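Local coordinates for protein condensin complex subunit 3 (Schizosaccharomyces pombe, PDB 5OQR) that serves as a regulatory subunit of the condensin complex, which is required to convert interphase chromatin into condensed, mitotic-like chromosomes, at residues I4-S9 and L58-T63; D36-L41 and Q79-H84; N42-V47 and C101-R106; S52-V57 and R97-Q102; E140-L145 and R176-L181. All coordinates share one frame; numbering follows the deposited sequence.

Contact 1: residues I4-S9 and L58-T63; sequences IQIISS and LRFLVT
Ile7 and Phe60 form the close half of this junction, and Leu61 completes it. Ile7 CG1 meets the rim of the phenyl ring near its plane, 4.0 Å from Phe60 CE1, and one bond further out Ile7 CD1 lies 4.0 Å from Leu61 CD2. Ile7 crosses both partners at about a right angle. Its CG1 branch stands beside the backbone N (chi1 -62°) and runs on extended, which lets one ethyl arm serve the two. Helix 33-42 adds Ala40, which touches Ile7, and Leu41, which touches Leu61, while His17 meets the Phe60 ring edge-to-face. The contact lies at the N-terminal end of a HEAT-repeat solenoid: 58-63 falls in HEAT 1, and the short helix 3-9 runs across it, the local axes 10.2 Å apart at 121°. The other flank is looser. Ile6 CG2 approaches Phe60 CZ obliquely at 4.4 Å, and the end of Ile6 leads away to Leu20, Lys23 and Leu27; this residue keeps some exposure. Ile4, Gln5 and Ser8 of the same short helix lie against the chain of another protein.

Contact 2: residues D36-L41 and Q79-H84; sequences DILRAL and QPILKH
Leu38 and His84 pass in opposite directions, with the leucine CB over the imidazole face. Leu38 CB stands 4.2 Å from the centroid of the His84 ring and 5° off its normal, a CH-pi contact, while Leu38 CD1 reaches His84 CG at 4.0 Å. With CG anti to the backbone N (chi1 169°), the ring is carried out toward helix 33-42, and a hydrogen bond from its NE2 to Asn42 OD1 restrains its rotation. The second branch of Leu38 turns to Ile81, with CD2 3.9 Å from Ile81 CA and also touching CG1. CD2 thus touches both Ile81 and the base of the His84 ring, whereas CD1 meets the histidine. Helices 33-42 and 78-86 run in the same general sense, their local axes 10.8 Å apart and crossing at -39°, as in the layered helices of a HEAT-type alpha-solenoid; 79-84 lies in HEAT 2. Replacing Leu38 with alanine, which would retain CB but lack both methyls, would probably open a gap between Ile81 and the His84 ring. Leu41 approaches Ile81 at about a right angle, its CD1 against the extended CG1-CD1 arm. From helix 94-108, Ile103 touches Leu41 and Val107 touches Ile81.

Contact 3: residues N42-V47 and C101-R106; sequences NIILTV and CQIIAR
No flat group takes part between Ile44, Leu45 and Ile103, and the junction consists of methyl groups alone; the nearest role for a flat group is that of Arg99, whose side chain touches Ile44 and Leu45 from helix 94-108. Ile103 CD1 does all the touching from its side. It lies 3.9 Å from Ile44 CG2 and 3.8 Å from Leu45 CD2, distances so nearly equal that the methyl sits against two consecutive residues at once. The approaches differ, however. Ile103 meets Leu45 at about a right angle but Ile44 at a slant. An extended arm (chi1 -60°, chi2 166°) carries Ile103 CD1 outward from its helix, which matters because the nearest alpha carbons, CA of Ile44 and CA of Ile103, are 9.2 Å apart. In Ile44 the short CG2 branch, anti to the backbone N, is the one turned to the partner. Ile44 and Leu45 lie in the connection between helix 33-42 and helix 52-69, and 101-106 lies in HEAT 2, so this is an inter-helix connection of the solenoid packed on a helix further along the chain. Only 107 Å² is buried between the two segments, yet all three touching residues are buried. Leu58 and Ile85 also lie against Ile103, and Leu45 extends to Val96 and Cys100. An aromatic side chain from the chain of another protein packs on Leu45.

Contact 4: residues S52-V57 and R97-Q102; sequences SNADRV and RYRCCQ
Ala54 packs on the face of the Arg99 guanidinium by van der Waals contact. The methyl CB of Ala54 stands 3.4 Å above the guanidinium plane of Arg99, offset toward its rim, while Tyr98 CE2 covers the opposite face at 3.5 Å, so the flat group is sandwiched. A bend at chi2 brings it there. Hydrogen bonding acts close to the guanidinium plane: Arg99 NH1 donates to a lone pair of Gln102 OE1 at 2.8 Å, with an N-H...O angle of 160°. Arg99 NE donates to Val47 O, which ties the group to the loop before helix 52-69. A leucine in place of Arg99 would probably leave Gln102 OE1 and Val47 O without these donors and the Gln102 amide freer to turn. The charged interactions are longer. Asp55 OD2 lies 4.4 Å from Arg99 NH1, beyond a salt bridge, though the opposite charges probably still attract, and Asp55 OD1 has a long, weak ion pair with Arg106 NH1. A separate close polar approach, Gln102 NE2 to Asp55 OD1 at 2.8 Å, has carboxylate and amide planes 73° apart. With local axes crossing at -30°, helices from HEAT 1 and HEAT 2 lie side by side, as in successive repeats of an alpha-solenoid.

Contact 5: residues E140-L145 and R176-L181; sequences EAVVAL and RRSVLL
Val142 and Val179 supply the plainly apolar contact, with Val142 CG1 3.9 Å from Val179 CG2 and the two side chains crossing at about a right angle. CG1 of Val142 stands beside its backbone N (chi1 -55°), and its other methyl, CG2, turns toward Ser178, coming 3.8 Å from Ser178 CB. The isopropyl group thus reaches both residues, CG2 lying by Ser178 and also near Val179 CG2. Val143 sends CG2 toward the same serine from one residue further on, but the modelled gap to the hydroxyl is too short to interpret. On the polar side there is a single feature: Ser178 OG, anti to its own backbone N (chi1 -174°), gives a weak hydrogen bond to Leu139 O, one turn before Val143. This carbonyl gives the buried hydroxyl a partner next to the two valines. The small side chains are consistent with the close approach of the backbones. The local axes come within 8.9 Å at an angle of 14°, almost parallel, and CA of Val142 is 6.2 Å from CA of Val179. Helix 135-145, in HEAT 3, is thus laid beside helix 173-182, in HEAT 4. Ala105 of helix 94-108 packs on Val143 and Ala144, Leu163 and Leu167 of helix 158-169 touch Val179, and Val208 and Val212 of helix 202-212 meet Leu180, so the pair lies within a continuing row of helices.

All five contacts are buried, although Ile6, Leu38 and Val143 are partly exposed, and their places along the solenoid differ: the centre of contact 1 is about 48 Å from the chain centre, that of contact 5 about 27 Å. Contacts 1 and 4 both use helix 52-69, and contacts 3 and 4 share helix 94-108, including Cys101 and Gln102, with centres about 4 Å apart. Contacts 1 and 3 are wholly apolar across their segments, and contact 2 is aliphatic apart from its imidazole, whereas contact 4 brings a buried guanidinium and amide together with a partly exposed carboxylate. Contact 5 touches contacts 3 and 4 through Glu140 and Ala144 and combines valines with one hydroxyl.

Contact 1: residues I4-S9 and L58-T63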
# COMPACT_ATOMS: atom_id res chain seq x y z
N ILE A 4 -15.11 3.60 52.98
CA ILE A 4 -14.26 4.32 52.04
C ILE A 4 -12.82 3.83 52.13
O ILE A 4 -12.10 3.83 51.12
CB ILE A 4 -14.35 5.84 52.29
CG1 ILE A 4 -13.76 6.59 51.09
CG2 ILE A 4 -13.63 6.23 53.59
CD1 ILE A 4 -13.82 8.10 51.21
N GLN A 5 -12.37 3.42 53.32
CA GLN A 5 -10.99 2.96 53.46
C GLN A 5 -10.79 1.57 52.87
O GLN A 5 -9.68 1.24 52.43
CB GLN A 5 -10.57 2.97 54.93
CG GLN A 5 -10.22 4.35 55.45
CD GLN A 5 -9.28 4.30 56.64
OE1 GLN A 5 -8.89 3.23 57.10
NE2 GLN A 5 -8.91 5.47 57.15
N ILE A 6 -11.83 0.73 52.86
CA ILE A 6 -11.76 -0.52 52.11
C ILE A 6 -11.39 -0.22 50.67
O ILE A 6 -10.51 -0.86 50.09
CB ILE A 6 -13.10 -1.28 52.20
CG1 ILE A 6 -13.46 -1.59 53.65
CG2 ILE A 6 -13.02 -2.58 51.39
CD1 ILE A 6 -14.87 -2.12 53.82
N ILE A 7 -12.06 0.77 50.08
CA ILE A 7 -11.78 1.15 48.70
C ILE A 7 -10.35 1.68 48.58
O ILE A 7 -9.59 1.27 47.70
CB ILE A 7 -12.81 2.19 48.22
CG1 ILE A 7 -14.21 1.57 48.24
CG2 ILE A 7 -12.46 2.69 46.82
CD1 ILE A 7 -15.33 2.51 47.83
N SER A 8 -9.97 2.59 49.48
CA SER A 8 -8.61 3.12 49.47
C SER A 8 -7.57 2.01 49.61
O SER A 8 -6.41 2.22 49.24
CB SER A 8 -8.44 4.14 50.59
OG SER A 8 -7.24 4.87 50.43
N SER A 9 -7.96 0.85 50.13
CA SER A 9 -7.04 -0.27 50.25
C SER A 9 -6.92 -1.06 48.95
O SER A 9 -5.86 -1.62 48.66
CB SER A 9 -7.47 -1.19 51.39
OG SER A 9 -8.83 -1.57 51.25
N LEU A 58 -11.23 1.46 40.30
CA LEU A 58 -12.38 1.28 39.43
C LEU A 58 -12.56 -0.18 39.05
O LEU A 58 -13.69 -0.64 38.87
CB LEU A 58 -12.23 2.16 38.18
CG LEU A 58 -13.42 2.29 37.23
CD1 LEU A 58 -14.76 2.28 37.95
CD2 LEU A 58 -13.26 3.56 36.40
N ARG A 59 -11.46 -0.93 38.92
CA ARG A 59 -11.57 -2.37 38.70
C ARG A 59 -12.21 -3.05 39.90
O ARG A 59 -13.04 -3.95 39.75
CB ARG A 59 -10.19 -2.96 38.42
CG ARG A 59 -9.65 -2.67 37.04
CD ARG A 59 -10.35 -3.48 35.97
NE ARG A 59 -9.79 -3.23 34.65
CZ ARG A 59 -8.64 -3.73 34.22
NH1 ARG A 59 -7.91 -4.51 35.01
NH2 ARG A 59 -8.20 -3.45 33.00
N PHE A 60 -11.84 -2.63 41.11
CA PHE A 60 -12.42 -3.22 42.31
C PHE A 60 -13.93 -3.01 42.36
O PHE A 60 -14.68 -3.90 42.77
CB PHE A 60 -11.77 -2.64 43.56
CG PHE A 60 -12.52 -2.93 44.83
CD1 PHE A 60 -12.98 -1.90 45.63
CD2 PHE A 60 -12.79 -4.23 45.21
CE1 PHE A 60 -13.68 -2.16 46.79
CE2 PHE A 60 -13.48 -4.50 46.37
CZ PHE A 60 -13.93 -3.47 47.16
N LEU A 61 -14.39 -1.83 41.95
CA LEU A 61 -15.80 -1.51 42.07
C LEU A 61 -16.64 -2.33 41.10
O LEU A 61 -17.61 -2.98 41.50
CB LEU A 61 -16.01 -0.01 41.85
CG LEU A 61 -15.30 0.87 42.89
CD1 LEU A 61 -15.40 2.34 42.53
CD2 LEU A 61 -15.86 0.63 44.29
N VAL A 62 -16.28 -2.33 39.81
CA VAL A 62 -16.98 -3.17 38.85
C VAL A 62 -16.97 -4.62 39.32
O VAL A 62 -17.95 -5.36 39.13
CB VAL A 62 -16.36 -3.03 37.45
CG1 VAL A 62 -16.43 -1.60 36.96
CG2 VAL A 62 -14.91 -3.53 37.44
N THR A 63 -15.88 -5.03 39.97
CA THR A 63 -15.80 -6.40 40.48
C THR A 63 -16.81 -6.62 41.60
O THR A 63 -17.46 -7.67 41.65
CB THR A 63 -14.38 -6.69 40.97
OG1 THR A 63 -13.43 -6.29 39.98
CG2 THR A 63 -14.21 -8.17 41.26

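Contact 2: residues D36-L41 and Q79-H84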
# COMPACT_ATOMS: atom_id res chain seq x y z
N ASP A 36 -20.97 6.64 50.47
CA ASP A 36 -19.52 6.53 50.58
C ASP A 36 -18.88 6.12 49.26
O ASP A 36 -17.74 6.50 48.98
CB ASP A 36 -19.15 5.52 51.67
CG ASP A 36 -18.78 6.19 52.98
OD1 ASP A 36 -19.20 7.34 53.20
OD2 ASP A 36 -18.06 5.56 53.79
N ILE A 37 -19.59 5.35 48.43
CA ILE A 37 -19.03 4.94 47.14
C ILE A 37 -18.93 6.14 46.21
O ILE A 37 -17.87 6.41 45.63
CB ILE A 37 -19.89 3.83 46.52
CG1 ILE A 37 -20.01 2.65 47.49
CG2 ILE A 37 -19.27 3.36 45.21
CD1 ILE A 37 -21.07 1.65 47.10
N LEU A 38 -20.03 6.88 46.05
CA LEU A 38 -19.99 8.10 45.26
C LEU A 38 -18.90 9.04 45.76
O LEU A 38 -18.27 9.75 44.97
CB LEU A 38 -21.35 8.79 45.28
CG LEU A 38 -22.55 7.91 44.92
CD1 LEU A 38 -23.84 8.70 45.02
CD2 LEU A 38 -22.39 7.32 43.52
N ARG A 39 -18.68 9.08 47.08
CA ARG A 39 -17.58 9.86 47.63
C ARG A 39 -16.24 9.33 47.14
O ARG A 39 -15.32 10.10 46.87
CB ARG A 39 -17.65 9.84 49.16
CG ARG A 39 -16.64 10.73 49.84
CD ARG A 39 -16.73 10.57 51.35
NE ARG A 39 -15.50 10.97 52.02
CZ ARG A 39 -15.25 10.80 53.32
NH1 ARG A 39 -16.16 10.22 54.10
NH2 ARG A 39 -14.10 11.19 53.84
N ALA A 40 -16.12 8.00 47.01
CA ALA A 40 -14.90 7.43 46.47
C ALA A 40 -14.73 7.79 45.00
O ALA A 40 -13.62 8.02 44.53
CB ALA A 40 -14.91 5.91 46.64
N LEU A 41 -15.84 7.85 44.26
CA LEU A 41 -15.77 8.17 42.84
C LEU A 41 -15.52 9.66 42.62
O LEU A 41 -14.77 10.03 41.71
CB LEU A 41 -17.07 7.74 42.15
CG LEU A 41 -17.31 6.23 42.21
CD1 LEU A 41 -18.73 5.91 41.85
CD2 LEU A 41 -16.36 5.50 41.27
N GLN A 79 -28.12 2.21 39.08
CA GLN A 79 -28.92 3.36 38.67
C GLN A 79 -28.52 4.62 39.43
O GLN A 79 -28.28 5.66 38.78
CB GLN A 79 -30.42 3.05 38.83
CG GLN A 79 -30.85 1.68 38.32
CD GLN A 79 -31.62 1.74 37.02
OE1 GLN A 79 -31.85 2.81 36.46
NE2 GLN A 79 -32.03 0.57 36.52
N PRO A 80 -28.40 4.61 40.76
CA PRO A 80 -27.93 5.82 41.44
C PRO A 80 -26.54 6.27 40.99
O PRO A 80 -26.33 7.46 40.74
CB PRO A 80 -27.94 5.42 42.92
CG PRO A 80 -28.88 4.26 43.00
CD PRO A 80 -28.74 3.54 41.71
N ILE A 81 -25.59 5.34 40.88
CA ILE A 81 -24.23 5.71 40.51
C ILE A 81 -24.21 6.37 39.14
O ILE A 81 -23.49 7.35 38.91
CB ILE A 81 -23.31 4.47 40.56
CG1 ILE A 81 -21.85 4.88 40.34
CG2 ILE A 81 -23.72 3.46 39.51
CD1 ILE A 81 -20.86 3.73 40.47
N LEU A 82 -25.01 5.85 38.20
CA LEU A 82 -25.06 6.46 36.87
C LEU A 82 -25.74 7.82 36.91
O LEU A 82 -25.31 8.75 36.23
CB LEU A 82 -25.78 5.53 35.89
CG LEU A 82 -25.05 4.24 35.48
CD1 LEU A 82 -25.92 3.43 34.53
CD2 LEU A 82 -23.70 4.54 34.84
N LYS A 83 -26.80 7.95 37.71
CA LYS A 83 -27.46 9.24 37.83
C LYS A 83 -26.53 10.29 38.43
O LYS A 83 -26.57 11.46 38.03
CB LYS A 83 -28.72 9.10 38.68
CG LYS A 83 -29.87 8.37 37.99
CD LYS A 83 -31.19 8.66 38.67
CE LYS A 83 -31.69 10.06 38.36
NZ LYS A 83 -32.40 10.67 39.51
N HIS A 84 -25.69 9.88 39.38
CA HIS A 84 -24.79 10.84 40.01
C HIS A 84 -23.68 11.27 39.06
O HIS A 84 -23.31 12.45 39.03
CB HIS A 84 -24.18 10.23 41.28
CG HIS A 84 -23.04 11.02 41.84
ND1 HIS A 84 -23.21 12.01 42.78
CD2 HIS A 84 -21.71 10.98 41.58
CE1 HIS A 84 -22.04 12.54 43.09
NE2 HIS A 84 -21.11 11.93 42.37

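Contact 3: residues N42-V47 and C101-R106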
# COMPACT_ATOMS: atom_id res chain seq x y z
N ASN A 42 -16.13 10.52 43.44
CA ASN A 42 -15.82 11.94 43.37
C ASN A 42 -14.32 12.18 43.50
O ASN A 42 -13.80 13.16 42.96
CB ASN A 42 -16.57 12.69 44.48
CG ASN A 42 -18.07 12.58 44.34
OD1 ASN A 42 -18.60 12.45 43.23
ND2 ASN A 42 -18.77 12.63 45.46
N ILE A 43 -13.61 11.29 44.20
CA ILE A 43 -12.16 11.37 44.30
C ILE A 43 -11.47 10.66 43.14
O ILE A 43 -10.25 10.81 42.96
CB ILE A 43 -11.71 10.82 45.67
CG1 ILE A 43 -11.98 11.89 46.74
CG2 ILE A 43 -10.24 10.37 45.66
CD1 ILE A 43 -11.48 11.56 48.12
N ILE A 44 -12.21 9.90 42.33
CA ILE A 44 -11.64 9.36 41.10
C ILE A 44 -11.72 10.37 39.96
O ILE A 44 -10.95 10.27 39.00
CB ILE A 44 -12.35 8.04 40.73
CG1 ILE A 44 -11.72 6.89 41.52
CG2 ILE A 44 -12.28 7.75 39.23
CD1 ILE A 44 -12.54 5.63 41.55
N LEU A 45 -12.62 11.36 40.06
CA LEU A 45 -12.69 12.39 39.04
C LEU A 45 -11.55 13.39 39.15
O LEU A 45 -11.24 14.08 38.16
CB LEU A 45 -14.03 13.13 39.13
CG LEU A 45 -15.29 12.28 39.19
CD1 LEU A 45 -16.52 13.15 38.99
CD2 LEU A 45 -15.27 11.16 38.16
N THR A 46 -10.91 13.50 40.31
CA THR A 46 -9.83 14.47 40.49
C THR A 46 -8.50 13.94 39.98
O THR A 46 -7.68 14.73 39.51
CB THR A 46 -9.70 14.85 41.97
OG1 THR A 46 -8.57 15.73 42.14
CG2 THR A 46 -9.52 13.63 42.86
N VAL A 47 -8.27 12.63 40.05
CA VAL A 47 -7.01 12.06 39.59
C VAL A 47 -6.93 12.18 38.07
O VAL A 47 -7.87 11.82 37.35
CB VAL A 47 -6.87 10.60 40.04
CG1 VAL A 47 -6.60 10.54 41.53
CG2 VAL A 47 -8.12 9.79 39.69
N CYS A 101 -16.89 9.38 31.66
CA CYS A 101 -17.08 8.43 30.57
C CYS A 101 -16.43 7.09 30.89
O CYS A 101 -16.99 6.03 30.60
CB CYS A 101 -16.52 9.00 29.28
SG CYS A 101 -17.42 10.43 28.65
N GLN A 102 -15.24 7.12 31.50
CA GLN A 102 -14.56 5.89 31.88
C GLN A 102 -15.43 5.07 32.83
O GLN A 102 -15.63 3.86 32.63
CB GLN A 102 -13.22 6.21 32.53
CG GLN A 102 -12.40 4.99 32.92
CD GLN A 102 -11.13 5.37 33.67
OE1 GLN A 102 -11.11 6.35 34.41
NE2 GLN A 102 -10.08 4.59 33.48
N ILE A 103 -15.97 5.71 33.87
CA ILE A 103 -16.77 4.99 34.85
C ILE A 103 -18.06 4.48 34.22
O ILE A 103 -18.40 3.30 34.33
CB ILE A 103 -17.06 5.89 36.07
CG1 ILE A 103 -15.75 6.32 36.74
CG2 ILE A 103 -17.93 5.15 37.08
CD1 ILE A 103 -15.91 7.45 37.73
N ILE A 104 -18.79 5.37 33.55
CA ILE A 104 -20.07 4.98 32.96
C ILE A 104 -19.89 3.80 32.02
O ILE A 104 -20.70 2.86 32.02
CB ILE A 104 -20.72 6.18 32.25
CG1 ILE A 104 -21.14 7.23 33.28
CG2 ILE A 104 -21.93 5.73 31.42
CD1 ILE A 104 -21.61 8.52 32.68
N ALA A 105 -18.84 3.82 31.21
CA ALA A 105 -18.61 2.73 30.26
C ALA A 105 -18.52 1.39 30.97
O ALA A 105 -19.12 0.40 30.54
CB ALA A 105 -17.34 2.99 29.45
N ARG A 106 -17.77 1.34 32.07
CA ARG A 106 -17.54 0.07 32.75
C ARG A 106 -18.73 -0.34 33.60
O ARG A 106 -19.07 -1.53 33.66
CB ARG A 106 -16.29 0.16 33.62
CG ARG A 106 -15.02 0.52 32.87
CD ARG A 106 -13.79 0.20 33.70
NE ARG A 106 -12.55 0.69 33.08
CZ ARG A 106 -11.34 0.53 33.61
NH1 ARG A 106 -10.28 1.00 32.98
NH2 ARG A 106 -11.20 -0.11 34.76

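Contact 4: residues S52-V57 and R97-Q102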
# COMPACT_ATOMS: atom_id res chain seq x y z
N SER A 52 -2.19 4.31 37.70
CA SER A 52 -2.51 2.89 37.79
C SER A 52 -3.59 2.64 38.84
O SER A 52 -4.45 1.76 38.66
CB SER A 52 -1.25 2.09 38.11
OG SER A 52 -0.42 2.78 39.03
N ASN A 53 -3.58 3.40 39.93
CA ASN A 53 -4.55 3.24 41.00
C ASN A 53 -5.98 3.39 40.50
O ASN A 53 -6.75 2.43 40.50
CB ASN A 53 -4.30 4.26 42.11
CG ASN A 53 -3.04 3.97 42.88
OD1 ASN A 53 -2.32 3.02 42.59
ND2 ASN A 53 -2.75 4.80 43.88
N ALA A 54 -6.34 4.61 40.09
CA ALA A 54 -7.70 4.94 39.68
C ALA A 54 -8.35 3.81 38.90
O ALA A 54 -9.54 3.53 39.06
CB ALA A 54 -7.70 6.23 38.85
N ASP A 55 -7.56 3.15 38.04
CA ASP A 55 -8.08 1.99 37.33
C ASP A 55 -8.23 0.79 38.26
O ASP A 55 -9.23 0.07 38.18
CB ASP A 55 -7.16 1.66 36.15
CG ASP A 55 -7.06 2.80 35.15
OD1 ASP A 55 -7.95 2.92 34.29
OD2 ASP A 55 -6.08 3.57 35.23
N ARG A 56 -7.26 0.57 39.15
CA ARG A 56 -7.39 -0.50 40.13
C ARG A 56 -8.64 -0.31 40.97
O ARG A 56 -9.48 -1.21 41.08
CB ARG A 56 -6.16 -0.56 41.03
CG ARG A 56 -4.88 -0.95 40.32
CD ARG A 56 -3.89 -1.57 41.30
NE ARG A 56 -2.52 -1.52 40.81
CZ ARG A 56 -1.74 -0.44 40.86
NH1 ARG A 56 -2.20 0.69 41.37
NH2 ARG A 56 -0.51 -0.50 40.39
N VAL A 57 -8.79 0.87 41.58
CA VAL A 57 -9.98 1.17 42.37
C VAL A 57 -11.23 0.93 41.52
O VAL A 57 -12.18 0.27 41.96
CB VAL A 57 -9.93 2.62 42.89
CG1 VAL A 57 -11.20 2.95 43.67
CG2 VAL A 57 -8.70 2.82 43.77
N ARG A 97 -14.43 14.79 32.73
CA ARG A 97 -15.18 14.23 31.62
C ARG A 97 -14.67 12.84 31.25
O ARG A 97 -15.46 11.94 30.96
CB ARG A 97 -15.10 15.16 30.41
CG ARG A 97 -16.29 16.09 30.24
CD ARG A 97 -16.09 16.99 29.04
NE ARG A 97 -14.85 17.74 29.14
CZ ARG A 97 -14.27 18.37 28.12
NH1 ARG A 97 -14.82 18.34 26.91
NH2 ARG A 97 -13.13 19.03 28.31
N TYR A 98 -13.35 12.66 31.25
CA TYR A 98 -12.77 11.38 30.88
C TYR A 98 -13.07 10.31 31.92
O TYR A 98 -13.40 9.17 31.58
CB TYR A 98 -11.26 11.53 30.66
CG TYR A 98 -10.46 10.28 30.91
CD1 TYR A 98 -10.42 9.26 29.97
CD2 TYR A 98 -9.72 10.12 32.07
CE1 TYR A 98 -9.68 8.11 30.19
CE2 TYR A 98 -8.98 8.98 32.30
CZ TYR A 98 -8.96 7.98 31.36
OH TYR A 98 -8.22 6.84 31.58
N ARG A 99 -12.97 10.66 33.21
CA ARG A 99 -13.31 9.70 34.25
C ARG A 99 -14.79 9.36 34.22
O ARG A 99 -15.17 8.19 34.34
CB ARG A 99 -12.91 10.25 35.62
CG ARG A 99 -11.41 10.45 35.82
CD ARG A 99 -10.66 9.13 35.79
NE ARG A 99 -9.23 9.31 36.03
CZ ARG A 99 -8.31 8.36 35.87
NH1 ARG A 99 -8.67 7.15 35.45
NH2 ARG A 99 -7.04 8.62 36.12
N CYS A 100 -15.65 10.37 34.06
CA CYS A 100 -17.08 10.12 33.98
C CYS A 100 -17.40 9.12 32.87
O CYS A 100 -18.09 8.12 33.10
CB CYS A 100 -17.84 11.43 33.76
SG CYS A 100 -18.11 12.40 35.26
N CYS A 101 -16.89 9.38 31.66
CA CYS A 101 -17.08 8.43 30.57
C CYS A 101 -16.43 7.09 30.89
O CYS A 101 -16.99 6.03 30.60
CB CYS A 101 -16.52 9.00 29.28
SG CYS A 101 -17.42 10.43 28.65
N GLN A 102 -15.24 7.12 31.50
CA GLN A 102 -14.56 5.89 31.88
C GLN A 102 -15.43 5.07 32.83
O GLN A 102 -15.63 3.86 32.63
CB GLN A 102 -13.22 6.21 32.53
CG GLN A 102 -12.40 4.99 32.92
CD GLN A 102 -11.13 5.37 33.67
OE1 GLN A 102 -11.11 6.35 34.41
NE2 GLN A 102 -10.08 4.59 33.48

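Contact 5: residues E140-L145 and R176-L181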
# COMPACT_ATOMS: atom_id res chain seq x y z
N GLU A 140 -13.07 6.92 25.62
CA GLU A 140 -13.95 6.32 26.62
C GLU A 140 -15.42 6.55 26.31
O GLU A 140 -16.27 5.80 26.80
CB GLU A 140 -13.61 6.87 28.00
CG GLU A 140 -12.19 6.59 28.45
CD GLU A 140 -11.92 5.12 28.64
OE1 GLU A 140 -12.88 4.33 28.66
OE2 GLU A 140 -10.73 4.75 28.78
N ALA A 141 -15.75 7.57 25.52
CA ALA A 141 -17.15 7.87 25.24
C ALA A 141 -17.76 6.83 24.31
O ALA A 141 -18.88 6.37 24.55
CB ALA A 141 -17.27 9.27 24.63
N VAL A 142 -17.05 6.45 23.25
CA VAL A 142 -17.58 5.46 22.32
C VAL A 142 -17.76 4.12 23.03
O VAL A 142 -18.72 3.39 22.78
CB VAL A 142 -16.68 5.33 21.08
CG1 VAL A 142 -16.49 6.69 20.42
CG2 VAL A 142 -15.33 4.71 21.43
N VAL A 143 -16.84 3.79 23.94
CA VAL A 143 -16.98 2.56 24.72
C VAL A 143 -18.25 2.63 25.56
O VAL A 143 -19.03 1.67 25.61
CB VAL A 143 -15.73 2.34 25.61
CG1 VAL A 143 -15.84 1.02 26.36
CG2 VAL A 143 -14.47 2.37 24.77
N ALA A 144 -18.48 3.76 26.23
CA ALA A 144 -19.71 3.94 26.99
C ALA A 144 -20.92 3.91 26.06
O ALA A 144 -21.89 3.19 26.31
CB ALA A 144 -19.65 5.26 27.76
N LEU A 145 -20.87 4.70 24.99
CA LEU A 145 -22.02 4.80 24.09
C LEU A 145 -22.30 3.46 23.42
O LEU A 145 -23.46 3.08 23.22
CB LEU A 145 -21.76 5.89 23.06
CG LEU A 145 -23.00 6.54 22.45
CD1 LEU A 145 -22.65 7.91 21.90
CD2 LEU A 145 -23.60 5.69 21.37
N ARG A 176 -10.22 5.53 16.91
CA ARG A 176 -10.69 4.65 15.84
C ARG A 176 -10.68 3.19 16.28
O ARG A 176 -11.65 2.46 16.05
CB ARG A 176 -9.82 4.83 14.59
CG ARG A 176 -9.99 6.17 13.91
CD ARG A 176 -9.42 6.16 12.50
NE ARG A 176 -7.98 5.87 12.48
CZ ARG A 176 -7.04 6.75 12.80
NH1 ARG A 176 -5.76 6.40 12.75
NH2 ARG A 176 -7.36 7.98 13.18
N ARG A 177 -9.60 2.76 16.93
CA ARG A 177 -9.52 1.37 17.37
C ARG A 177 -10.62 1.04 18.36
O ARG A 177 -11.20 -0.05 18.31
CB ARG A 177 -8.14 1.10 17.99
CG ARG A 177 -8.01 -0.31 18.54
CD ARG A 177 -6.57 -0.78 18.63
NE ARG A 177 -5.86 -0.20 19.77
CZ ARG A 177 -4.97 0.79 19.71
NH1 ARG A 177 -4.66 1.36 18.55
NH2 ARG A 177 -4.39 1.22 20.82
N SER A 178 -10.92 1.96 19.28
CA SER A 178 -12.00 1.72 20.23
C SER A 178 -13.33 1.55 19.51
O SER A 178 -14.12 0.66 19.84
CB SER A 178 -12.07 2.86 21.24
OG SER A 178 -13.01 2.58 22.26
N VAL A 179 -13.61 2.42 18.53
CA VAL A 179 -14.82 2.26 17.73
C VAL A 179 -14.75 0.95 16.95
O VAL A 179 -15.75 0.23 16.82
CB VAL A 179 -15.00 3.46 16.78
CG1 VAL A 179 -16.37 3.42 16.14
CG2 VAL A 179 -14.80 4.78 17.51
N LEU A 180 -13.57 0.63 16.43
CA LEU A 180 -13.40 -0.59 15.64
C LEU A 180 -13.65 -1.84 16.47
O LEU A 180 -14.04 -2.88 15.92
CB LEU A 180 -11.99 -0.60 15.05
CG LEU A 180 -11.54 -1.80 14.21
CD1 LEU A 180 -12.57 -2.16 13.15
CD2 LEU A 180 -10.20 -1.48 13.58
N LEU A 181 -13.45 -1.76 17.78
CA LEU A 181 -13.52 -2.94 18.64
C LEU A 181 -14.89 -3.14 19.29
O LEU A 181 -15.12 -4.19 19.88
CB LEU A 181 -12.46 -2.84 19.74
CG LEU A 181 -11.11 -3.48 19.43
CD1 LEU A 181 -10.07 -3.05 20.44
CD2 LEU A 181 -11.23 -5.00 19.41